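Local coordinates for hypothetical protein, IPT/TIG domain protein (Bacteroides ovatus, PDB 4HW6) that is of unknown function but probably serves as an auxiliary nutrient-binding protein, joining an IPT/TIG domain to a six-bladed beta-propeller that may bind carbohydrate, at residues A[250-255]-A[265-270]; A[229-234]-A[243-248]; A[111-116]-A[388-393]. One frame throughout, in Å; residues are numbered along the deposited sequence.

In the fold
Contacts 1 and 2 belong to a single propeller blade, where strands 242-244 and 251-255 are neighbours, and their centres lie about 9 Å apart. Contact 2 is buried and depends mainly on backbone hydrogen bonds in two short ladders, whereas contact 1 is partly buried and combines a beta bulge with selenomethionine packing and a serine-glutamate bond. Contact 3 lies at the surface, with its centre about 31 Å from that of contact 2 and about 38 Å from that of contact 1. There, segments 272 residues apart meet through a polar cluster of threonine, tyrosine and aspartate. The comparison separates local pairing of consecutive strands from closure of the ring.

Contact 1 (A[250-255]-A[265-270]); sequences AMISSY and EEVMMD
Segments 250-255 and 265-270 run antiparallel, and their pairing is interrupted by a classic beta bulge in which Glu266 and Val267 both face Ile252. The isoleucine is gripped through both polar groups of its backbone: Ile252 N donates to Val267 O at 2.9 Å, while Ile252 O accepts from Glu266 N at 2.7 Å in a bond bent to 134° at the hydrogen. In both, the donor nitrogen meets the carbonyl oxygen almost end-on. Farther along, Met269 N bonds to Ala250 O almost straight at the hydrogen (178°), yet it enters from above the carbonyl plane. Between these bonds Met251 and Met268 form a non-hydrogen-bonded pair, their CA atoms 4.1 Å apart.

Ile252 and Val267 share a face of the sheet and run alongside each other in the same direction, with Ile252 CD1 4.0 Å from Val267 CG1. Met269, a selenomethionine like Met251 and Met268, crosses the isoleucine obliquely and sets its SE 3.7 Å from Ile252 CG1. Ile289 of strand 286-291 touches both residues, so this apolar patch meets the next sheet. Met251 and Met268 likewise lie flank to flank, with Met251 CE 3.9 Å from Met268 SE. In the conformer described, one of two for Met268, bends at chi2 and chi3 carry CE to a tight 2.8 Å from Ala250 O. At the far end Ser254 OG donates to Glu266 OE2 at 2.6 Å, the carboxylate oxygen accepting with its anti lone pair, turned from OE1. The glutamate chain folds at chi2 (-82°), which swings the carboxylate back to the serine. Lys241 forms a salt bridge to the same oxygen, which would probably favour the charged carboxylate. Strand 251-255 thus pairs with 265-268, the bulge turning the chain's corner, within one blade of the six-bladed beta-propeller.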
loop_
_atom_site.group_PDB
_atom_site.type_symbol
_atom_site.label_atom_id
_atom_site.label_comp_id
_atom_site.label_asym_id
_atom_site.label_seq_id
_atom_site.Cartn_x
_atom_site.Cartn_y
_atom_site.Cartn_z
ATOM N N ALA A 250 -19.236 14.343 -20.414
ATOM C CA ALA A 250 -17.768 14.378 -20.639
ATOM C C ALA A 250 -17.152 15.581 -19.924
ATOM O O ALA A 250 -16.869 16.610 -20.554
ATOM C CB ALA A 250 -17.457 14.450 -22.134
HETATM N N MSE A 251 -16.904 15.413 -18.634
HETATM C CA MSE A 251 -16.446 16.519 -17.797
HETATM C C MSE A 251 -16.114 16.039 -16.409
HETATM O O MSE A 251 -16.446 14.896 -16.022
HETATM C CB MSE A 251 -17.540 17.613 -17.716
HETATM C CG MSE A 251 -18.835 17.139 -17.044
HETATM SE SE MSE A 251 -20.333 18.328 -17.367
HETATM C CE MSE A 251 -20.380 18.308 -19.306
ATOM N N ILE A 252 -15.408 16.899 -15.667
ATOM C CA ILE A 252 -15.273 16.730 -14.245
ATOM C C ILE A 252 -16.206 17.750 -13.583
ATOM O O ILE A 252 -16.217 18.928 -13.931
ATOM C CB ILE A 252 -13.833 16.970 -13.778
ATOM C CG1 ILE A 252 -12.904 15.969 -14.462
ATOM C CG2 ILE A 252 -13.720 16.887 -12.247
ATOM C CD1 ILE A 252 -11.430 16.291 -14.264
ATOM N N SER A 253 -16.954 17.258 -12.599
ATOM C CA SER A 253 -17.857 18.050 -11.804
ATOM C C SER A 253 -17.313 18.139 -10.386
ATOM O O SER A 253 -16.413 17.361 -10.001
ATOM C CB SER A 253 -19.254 17.393 -11.774
ATOM O OG SER A 253 -19.799 17.211 -13.093
ATOM N N SER A 254 -17.891 19.015 -9.574
ATOM C CA SER A 254 -17.583 19.017 -8.146
ATOM C C SER A 254 -18.759 19.391 -7.274
ATOM O O SER A 254 -19.694 20.085 -7.704
ATOM C CB SER A 254 -16.443 19.990 -7.809
ATOM O OG SER A 254 -16.856 21.333 -7.963
ATOM N N TYR A 255 -18.650 18.954 -6.020
ATOM C CA TYR A 255 -19.521 19.338 -4.940
ATOM C C TYR A 255 -18.670 19.812 -3.767
ATOM O O TYR A 255 -17.719 19.130 -3.349
ATOM C CB TYR A 255 -20.425 18.154 -4.517
ATOM C CG TYR A 255 -21.237 18.467 -3.280
ATOM C CD1 TYR A 255 -22.423 19.169 -3.363
ATOM C CD2 TYR A 255 -20.797 18.090 -2.029
ATOM C CE1 TYR A 255 -23.160 19.478 -2.229
ATOM C CE2 TYR A 255 -21.528 18.369 -0.894
ATOM C CZ TYR A 255 -22.714 19.062 -0.989
ATOM O OH TYR A 255 -23.434 19.360 0.162
ATOM N N GLU A 265 -19.544 21.707 -14.553
ATOM C CA GLU A 265 -18.438 21.589 -15.481
ATOM C C GLU A 265 -17.207 22.319 -14.945
ATOM O O GLU A 265 -16.962 23.480 -15.301
ATOM C CB GLU A 265 -18.869 22.164 -16.831
ATOM C CG GLU A 265 -17.923 21.820 -17.971
ATOM C CD GLU A 265 -18.378 22.434 -19.279
ATOM O OE1 GLU A 265 -19.496 22.120 -19.730
ATOM O OE2 GLU A 265 -17.615 23.224 -19.858
ATOM N N GLU A 266 -16.436 21.656 -14.079
ATOM C CA GLU A 266 -15.118 22.192 -13.675
ATOM C C GLU A 266 -14.241 22.276 -14.920
ATOM O O GLU A 266 -13.570 23.278 -15.133
ATOM C CB GLU A 266 -14.446 21.334 -12.603
ATOM C CG GLU A 266 -15.112 21.411 -11.224
ATOM C CD GLU A 266 -14.696 22.626 -10.422
ATOM O OE1 GLU A 266 -13.867 23.429 -10.918
ATOM O OE2 GLU A 266 -15.190 22.788 -9.270
ATOM N N VAL A 267 -14.257 21.222 -15.737
ATOM C CA VAL A 267 -13.573 21.229 -17.034
ATOM C C VAL A 267 -14.155 20.152 -17.920
ATOM O O VAL A 267 -14.631 19.137 -17.421
ATOM C CB VAL A 267 -12.037 21.025 -16.848
ATOM C CG1 VAL A 267 -11.698 19.597 -16.456
ATOM C CG2 VAL A 267 -11.266 21.475 -18.092
HETATM N N MSE A 268 -14.127 20.362 -19.234
HETATM C CA MSE A 268 -14.528 19.312 -20.178
HETATM C C MSE A 268 -13.467 18.222 -20.213
HETATM O O MSE A 268 -12.273 18.481 -20.030
HETATM C CB MSE A 268 -14.696 19.861 -21.600
HETATM C CG MSE A 268 -15.832 20.846 -21.765
HETATM SE SE MSE A 268 -17.560 20.094 -21.303
HETATM C CE MSE A 268 -17.694 18.502 -22.432
HETATM N N MSE A 269 -13.913 17.000 -20.475
HETATM C CA MSE A 269 -13.030 15.876 -20.745
HETATM C C MSE A 269 -13.263 15.409 -22.173
HETATM O O MSE A 269 -14.280 15.719 -22.800
HETATM C CB MSE A 269 -13.273 14.726 -19.755
HETATM C CG MSE A 269 -12.647 14.952 -18.393
HETATM SE SE MSE A 269 -13.009 13.467 -17.166
HETATM C CE MSE A 269 -12.083 12.091 -18.202
ATOM N N ASP A 270 -12.307 14.660 -22.698
ATOM C CA ASP A 270 -12.385 14.222 -24.077
ATOM C C ASP A 270 -13.124 12.880 -24.243
ATOM O O ASP A 270 -13.293 12.403 -25.362
ATOM C CB ASP A 270 -10.976 14.165 -24.701
ATOM C CG ASP A 270 -10.087 13.092 -24.087
ATOM O OD1 ASP A 270 -10.515 12.274 -23.239
ATOM O OD2 ASP A 270 -8.904 13.069 -24.474
#

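Contact 2 (A[229-234]-A[243-248]); sequences GAKTCA and YYTRYH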
loop_
_atom_site.group_PDB
_atom_site.type_symbol
_atom_site.label_atom_id
_atom_site.label_comp_id
_atom_site.label_asym_id
_atom_site.label_seq_id
_atom_site.Cartn_x
_atom_site.Cartn_y
_atom_site.Cartn_z
ATOM N N GLY A 229 -24.982 7.858 -12.600
ATOM C CA GLY A 229 -23.782 7.204 -13.125
ATOM C C GLY A 229 -22.459 7.722 -12.603
ATOM O O GLY A 229 -21.458 7.747 -13.351
ATOM N N ALA A 230 -22.436 8.129 -11.340
ATOM C CA ALA A 230 -21.209 8.634 -10.728
ATOM C C ALA A 230 -20.210 7.525 -10.467
ATOM O O ALA A 230 -20.593 6.415 -10.023
ATOM C CB ALA A 230 -21.514 9.435 -9.450
ATOM N N LYS A 231 -18.920 7.837 -10.688
ATOM C CA LYS A 231 -17.856 6.827 -10.684
ATOM C C LYS A 231 -16.721 6.986 -9.667
ATOM O O LYS A 231 -16.043 6.015 -9.338
ATOM C CB LYS A 231 -17.201 6.778 -12.069
ATOM C CG LYS A 231 -18.134 6.415 -13.208
ATOM C CD LYS A 231 -18.779 5.057 -13.002
ATOM C CE LYS A 231 -19.521 4.574 -14.239
ATOM N NZ LYS A 231 -19.887 3.142 -14.066
ATOM N N THR A 232 -16.503 8.197 -9.194
ATOM C CA THR A 232 -15.297 8.520 -8.421
ATOM C C THR A 232 -15.548 9.747 -7.563
ATOM O O THR A 232 -16.447 10.537 -7.854
ATOM C CB THR A 232 -14.052 8.698 -9.345
ATOM O OG1 THR A 232 -12.846 8.808 -8.566
ATOM C CG2 THR A 232 -14.174 9.904 -10.260
ATOM N N CYS A 233 -14.800 9.866 -6.469
ATOM C CA CYS A 233 -14.907 11.012 -5.540
ATOM C C CYS A 233 -13.512 11.396 -5.028
ATOM O O CYS A 233 -12.976 10.781 -4.111
ATOM C CB CYS A 233 -15.840 10.727 -4.357
ATOM S SG CYS A 233 -15.547 9.215 -3.404
ATOM N N ALA A 234 -12.939 12.425 -5.625
ATOM C CA ALA A 234 -11.588 12.852 -5.296
ATOM C C ALA A 234 -11.662 14.167 -4.532
ATOM O O ALA A 234 -12.075 15.193 -5.076
ATOM C CB ALA A 234 -10.768 13.010 -6.559
ATOM N N TYR A 243 -14.498 16.102 -6.240
ATOM C CA TYR A 243 -14.480 16.062 -7.695
ATOM C C TYR A 243 -14.937 14.707 -8.186
ATOM O O TYR A 243 -14.492 13.672 -7.687
ATOM C CB TYR A 243 -13.083 16.414 -8.250
ATOM C CG TYR A 243 -12.664 17.868 -7.994
ATOM C CD1 TYR A 243 -12.243 18.294 -6.721
ATOM C CD2 TYR A 243 -12.668 18.813 -9.026
ATOM C CE1 TYR A 243 -11.850 19.610 -6.488
ATOM C CE2 TYR A 243 -12.288 20.145 -8.797
ATOM C CZ TYR A 243 -11.863 20.526 -7.524
ATOM O OH TYR A 243 -11.489 21.836 -7.284
ATOM N N TYR A 244 -15.842 14.706 -9.172
ATOM C CA TYR A 244 -16.412 13.467 -9.665
ATOM C C TYR A 244 -16.705 13.481 -11.156
ATOM O O TYR A 244 -16.658 14.530 -11.796
ATOM C CB TYR A 244 -17.664 13.092 -8.877
ATOM C CG TYR A 244 -18.854 14.035 -8.994
ATOM C CD1 TYR A 244 -18.930 15.218 -8.249
ATOM C CD2 TYR A 244 -19.924 13.733 -9.830
ATOM C CE1 TYR A 244 -20.039 16.046 -8.334
ATOM C CE2 TYR A 244 -21.030 14.566 -9.924
ATOM C CZ TYR A 244 -21.098 15.707 -9.162
ATOM O OH TYR A 244 -22.193 16.551 -9.262
ATOM N N THR A 245 -16.965 12.283 -11.696
ATOM C CA THR A 245 -17.455 12.125 -13.046
ATOM C C THR A 245 -18.781 11.367 -13.029
ATOM O O THR A 245 -19.088 10.650 -12.064
ATOM C CB THR A 245 -16.465 11.357 -13.974
ATOM O OG1 THR A 245 -16.358 9.987 -13.559
ATOM C CG2 THR A 245 -15.080 11.987 -13.979
ATOM N N ARG A 246 -19.566 11.595 -14.079
ATOM C CA ARG A 246 -20.818 10.888 -14.355
ATOM C C ARG A 246 -20.798 10.285 -15.753
ATOM O O ARG A 246 -20.379 10.918 -16.717
ATOM C CB ARG A 246 -21.993 11.860 -14.317
ATOM C CG ARG A 246 -22.297 12.448 -12.950
ATOM C CD ARG A 246 -23.431 13.438 -13.058
ATOM N NE ARG A 246 -23.027 14.576 -13.884
ATOM C CZ ARG A 246 -23.824 15.483 -14.432
ATOM N NH1 ARG A 246 -25.147 15.432 -14.300
ATOM N NH2 ARG A 246 -23.284 16.464 -15.149
ATOM N N TYR A 247 -21.305 9.064 -15.867
ATOM C CA TYR A 247 -21.266 8.309 -17.105
ATOM C C TYR A 247 -21.677 9.080 -18.344
ATOM O O TYR A 247 -21.012 8.985 -19.371
ATOM C CB TYR A 247 -22.110 7.040 -16.944
ATOM C CG TYR A 247 -22.054 6.092 -18.121
ATOM C CD1 TYR A 247 -22.920 6.233 -19.188
ATOM C CD2 TYR A 247 -21.157 5.018 -18.141
ATOM C CE1 TYR A 247 -22.880 5.365 -20.255
ATOM C CE2 TYR A 247 -21.099 4.160 -19.213
ATOM C CZ TYR A 247 -21.952 4.327 -20.264
ATOM O OH TYR A 247 -21.914 3.461 -21.358
ATOM N N HIS A 248 -22.771 9.842 -18.265
ATOM C CA HIS A 248 -23.331 10.460 -19.453
ATOM C C HIS A 248 -22.826 11.864 -19.805
ATOM O O HIS A 248 -23.383 12.508 -20.704
ATOM C CB HIS A 248 -24.841 10.489 -19.339
ATOM C CG HIS A 248 -25.464 9.138 -19.423
ATOM N ND1 HIS A 248 -25.533 8.432 -20.606
ATOM C CD2 HIS A 248 -26.034 8.353 -18.472
ATOM C CE1 HIS A 248 -26.140 7.276 -20.384
ATOM N NE2 HIS A 248 -26.465 7.207 -19.103
#
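Two tyrosine rings are met at an edge: Ala234 O lies in the plane of the Tyr243 ring, 3.5 Å from Tyr243 CD1, and Arg246 CG lies in that of Tyr244. The His248 ring is instead met on a face, with Tyr247 CD1 over its centre, while Lys231 CE approaches the edge of the Tyr247 ring. Trp280, from the next sheet, meets Tyr243 edge-to-face. The setting is a blade of the beta-propeller, in which strands 234-235 and 242-244 pair antiparallel. Ala234 and Tyr243 form a hydrogen-bonded pair: Ala234 N donates to Tyr243 O at 2.9 Å, and Tyr243 N returns a bond to Ala234 O at 2.8 Å. A separate ladder, its register shifted by one, joins Lys231 N to Thr245 O at 3.1 Å and Tyr247 N to Gly229 O at 2.8 Å. Gly229 is constrained here, because a CB would clash with Tyr247 CB. Between the ladders, Thr232 OG1 turns to Asp186 and Ile278 N, leaving CG2 against Thr245. Thr232 O and Thr245 N are buried without a hydrogen-bonding partner, and Tyr244 CB presses to 3.0 Å from Thr232 O.

Contact 3 (A[111-116]-A[388-393]); sequences VTTFLG and WGYVDG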
loop_
_atom_site.group_PDB
_atom_site.type_symbol
_atom_site.label_atom_id
_atom_site.label_comp_id
_atom_site.label_asym_id
_atom_site.label_seq_id
_atom_site.Cartn_x
_atom_site.Cartn_y
_atom_site.Cartn_z
ATOM N N VAL A 111 5.419 -10.555 -2.146
ATOM C CA VAL A 111 3.980 -10.547 -2.018
ATOM C C VAL A 111 3.601 -11.655 -1.036
ATOM O O VAL A 111 4.112 -12.788 -1.129
ATOM C CB VAL A 111 3.250 -10.760 -3.354
ATOM C CG1 VAL A 111 1.743 -10.656 -3.110
ATOM C CG2 VAL A 111 3.697 -9.765 -4.436
ATOM N N THR A 112 2.732 -11.329 -0.074
ATOM C CA THR A 112 2.181 -12.307 0.850
ATOM C C THR A 112 0.639 -12.167 0.865
ATOM O O THR A 112 0.090 -11.242 0.260
ATOM C CB THR A 112 2.720 -12.156 2.282
ATOM O OG1 THR A 112 2.561 -10.805 2.740
ATOM C CG2 THR A 112 4.172 -12.567 2.359
ATOM N N THR A 113 -0.040 -13.083 1.546
ATOM C CA THR A 113 -1.491 -12.988 1.716
ATOM C C THR A 113 -1.813 -12.513 3.128
ATOM O O THR A 113 -1.403 -13.140 4.093
ATOM C CB THR A 113 -2.174 -14.333 1.396
ATOM O OG1 THR A 113 -1.855 -14.684 0.034
ATOM C CG2 THR A 113 -3.695 -14.230 1.585
ATOM N N PHE A 114 -2.530 -11.391 3.221
ATOM C CA PHE A 114 -2.855 -10.737 4.477
ATOM C C PHE A 114 -4.231 -11.158 5.019
ATOM O O PHE A 114 -4.343 -11.579 6.177
ATOM C CB PHE A 114 -2.772 -9.219 4.276
ATOM C CG PHE A 114 -3.172 -8.399 5.478
ATOM C CD1 PHE A 114 -2.693 -8.702 6.739
ATOM C CD2 PHE A 114 -4.006 -7.305 5.325
ATOM C CE1 PHE A 114 -3.080 -7.945 7.845
ATOM C CE2 PHE A 114 -4.380 -6.544 6.417
ATOM C CZ PHE A 114 -3.924 -6.870 7.667
ATOM N N LEU A 115 -5.263 -11.073 4.184
ATOM C CA LEU A 115 -6.611 -11.448 4.614
ATOM C C LEU A 115 -7.357 -12.212 3.537
ATOM O O LEU A 115 -7.201 -11.938 2.332
ATOM C CB LEU A 115 -7.429 -10.209 4.972
ATOM C CG LEU A 115 -6.961 -9.346 6.137
ATOM C CD1 LEU A 115 -7.605 -7.971 6.053
ATOM C CD2 LEU A 115 -7.269 -10.025 7.474
ATOM N N GLY A 116 -8.197 -13.139 4.002
ATOM C CA GLY A 116 -9.075 -13.921 3.142
ATOM C C GLY A 116 -8.609 -15.346 3.012
ATOM O O GLY A 116 -7.410 -15.592 2.780
ATOM N N TRP A 388 -1.687 -14.388 -14.986
ATOM C CA TRP A 388 -2.529 -14.339 -13.783
ATOM C C TRP A 388 -2.439 -15.632 -13.001
ATOM O O TRP A 388 -2.076 -16.697 -13.522
ATOM C CB TRP A 388 -4.020 -14.048 -14.122
ATOM C CG TRP A 388 -4.659 -15.035 -15.104
ATOM C CD1 TRP A 388 -4.653 -14.959 -16.477
ATOM C CD2 TRP A 388 -5.373 -16.218 -14.778
ATOM N NE1 TRP A 388 -5.311 -16.029 -17.002
ATOM C CE2 TRP A 388 -5.775 -16.809 -15.983
ATOM C CE3 TRP A 388 -5.707 -16.846 -13.576
ATOM C CZ2 TRP A 388 -6.491 -18.001 -16.026
ATOM C CZ3 TRP A 388 -6.417 -18.018 -13.621
ATOM C CH2 TRP A 388 -6.795 -18.588 -14.845
ATOM N N GLY A 389 -2.806 -15.531 -11.728
ATOM C CA GLY A 389 -2.824 -16.676 -10.840
ATOM C C GLY A 389 -2.822 -16.204 -9.410
ATOM O O GLY A 389 -3.150 -15.054 -9.120
ATOM N N TYR A 390 -2.412 -17.095 -8.530
ATOM C CA TYR A 390 -2.314 -16.820 -7.088
ATOM C C TYR A 390 -1.063 -17.477 -6.528
ATOM O O TYR A 390 -1.063 -18.669 -6.144
ATOM C CB TYR A 390 -3.548 -17.307 -6.339
ATOM C CG TYR A 390 -3.402 -17.192 -4.839
ATOM C CD1 TYR A 390 -3.155 -15.975 -4.238
ATOM C CD2 TYR A 390 -3.481 -18.334 -4.020
ATOM C CE1 TYR A 390 -2.999 -15.874 -2.864
ATOM C CE2 TYR A 390 -3.336 -18.247 -2.652
ATOM C CZ TYR A 390 -3.099 -17.015 -2.069
ATOM O OH TYR A 390 -2.956 -16.956 -0.691
ATOM N N VAL A 391 0.020 -16.696 -6.520
ATOM C CA VAL A 391 1.322 -17.169 -6.028
ATOM C C VAL A 391 1.952 -16.026 -5.281
ATOM O O VAL A 391 2.051 -14.898 -5.816
ATOM C CB VAL A 391 2.283 -17.618 -7.167
ATOM C CG1 VAL A 391 3.639 -18.066 -6.600
ATOM C CG2 VAL A 391 1.651 -18.713 -8.017
ATOM N N ASP A 392 2.367 -16.318 -4.046
ATOM C CA ASP A 392 3.073 -15.381 -3.209
ATOM C C ASP A 392 4.567 -15.533 -3.481
ATOM O O ASP A 392 5.003 -16.576 -3.966
ATOM C CB ASP A 392 2.710 -15.624 -1.736
ATOM C CG ASP A 392 1.334 -15.029 -1.357
ATOM O OD1 ASP A 392 0.957 -13.981 -1.900
ATOM O OD2 ASP A 392 0.645 -15.590 -0.501
ATOM N N GLY A 393 5.358 -14.503 -3.197
ATOM C CA GLY A 393 6.806 -14.608 -3.315
ATOM C C GLY A 393 7.404 -13.349 -3.921
ATOM O O GLY A 393 6.805 -12.266 -3.834
#
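Thr113 OG1 is the hub on which two side chains of segment 388-393 converge. It donates to Asp392 OD2 at 2.7 Å, entering on the syn lone pair of that oxygen, and it is hydrogen-bonded to Tyr390 OH at 2.6 Å, near the plane of the tyrosine ring and at its edge. Both partners cross the threonine at about a right angle. The Thr113 torsion, which sets the hydroxyl beside its own backbone N (chi1 -59°), puts OG1 where the aspartate and the tyrosine can both meet it. Beside this cluster the backbones pair antiparallel: Val111 N donates to Gly393 O at 2.8 Å, and Gly393 N returns a bond to Val111 O at 3.0 Å. Asp392 CB packs 3.2 Å from Val111 O, and Asp392 OD1 is 3.6 Å from Val111 CG1.

One layer out, Arg427 forms a salt bridge with Asp392 OD1, so the carboxylate is held at both oxygens, and Arg425 makes a cation-pi contact with Tyr390. An alanine at Asp392 would remove the acceptor of the Thr113 hydroxyl and the salt-bridge partner of Arg427, and would probably loosen the grip of this loop on strand 109-115. That strand sits in the sheet between 393-394 and 425-431, so the first strand of the propeller completes a blade otherwise built from the C-terminal end of the chain, consistent with the Velcro-type closure found in many beta-propellers.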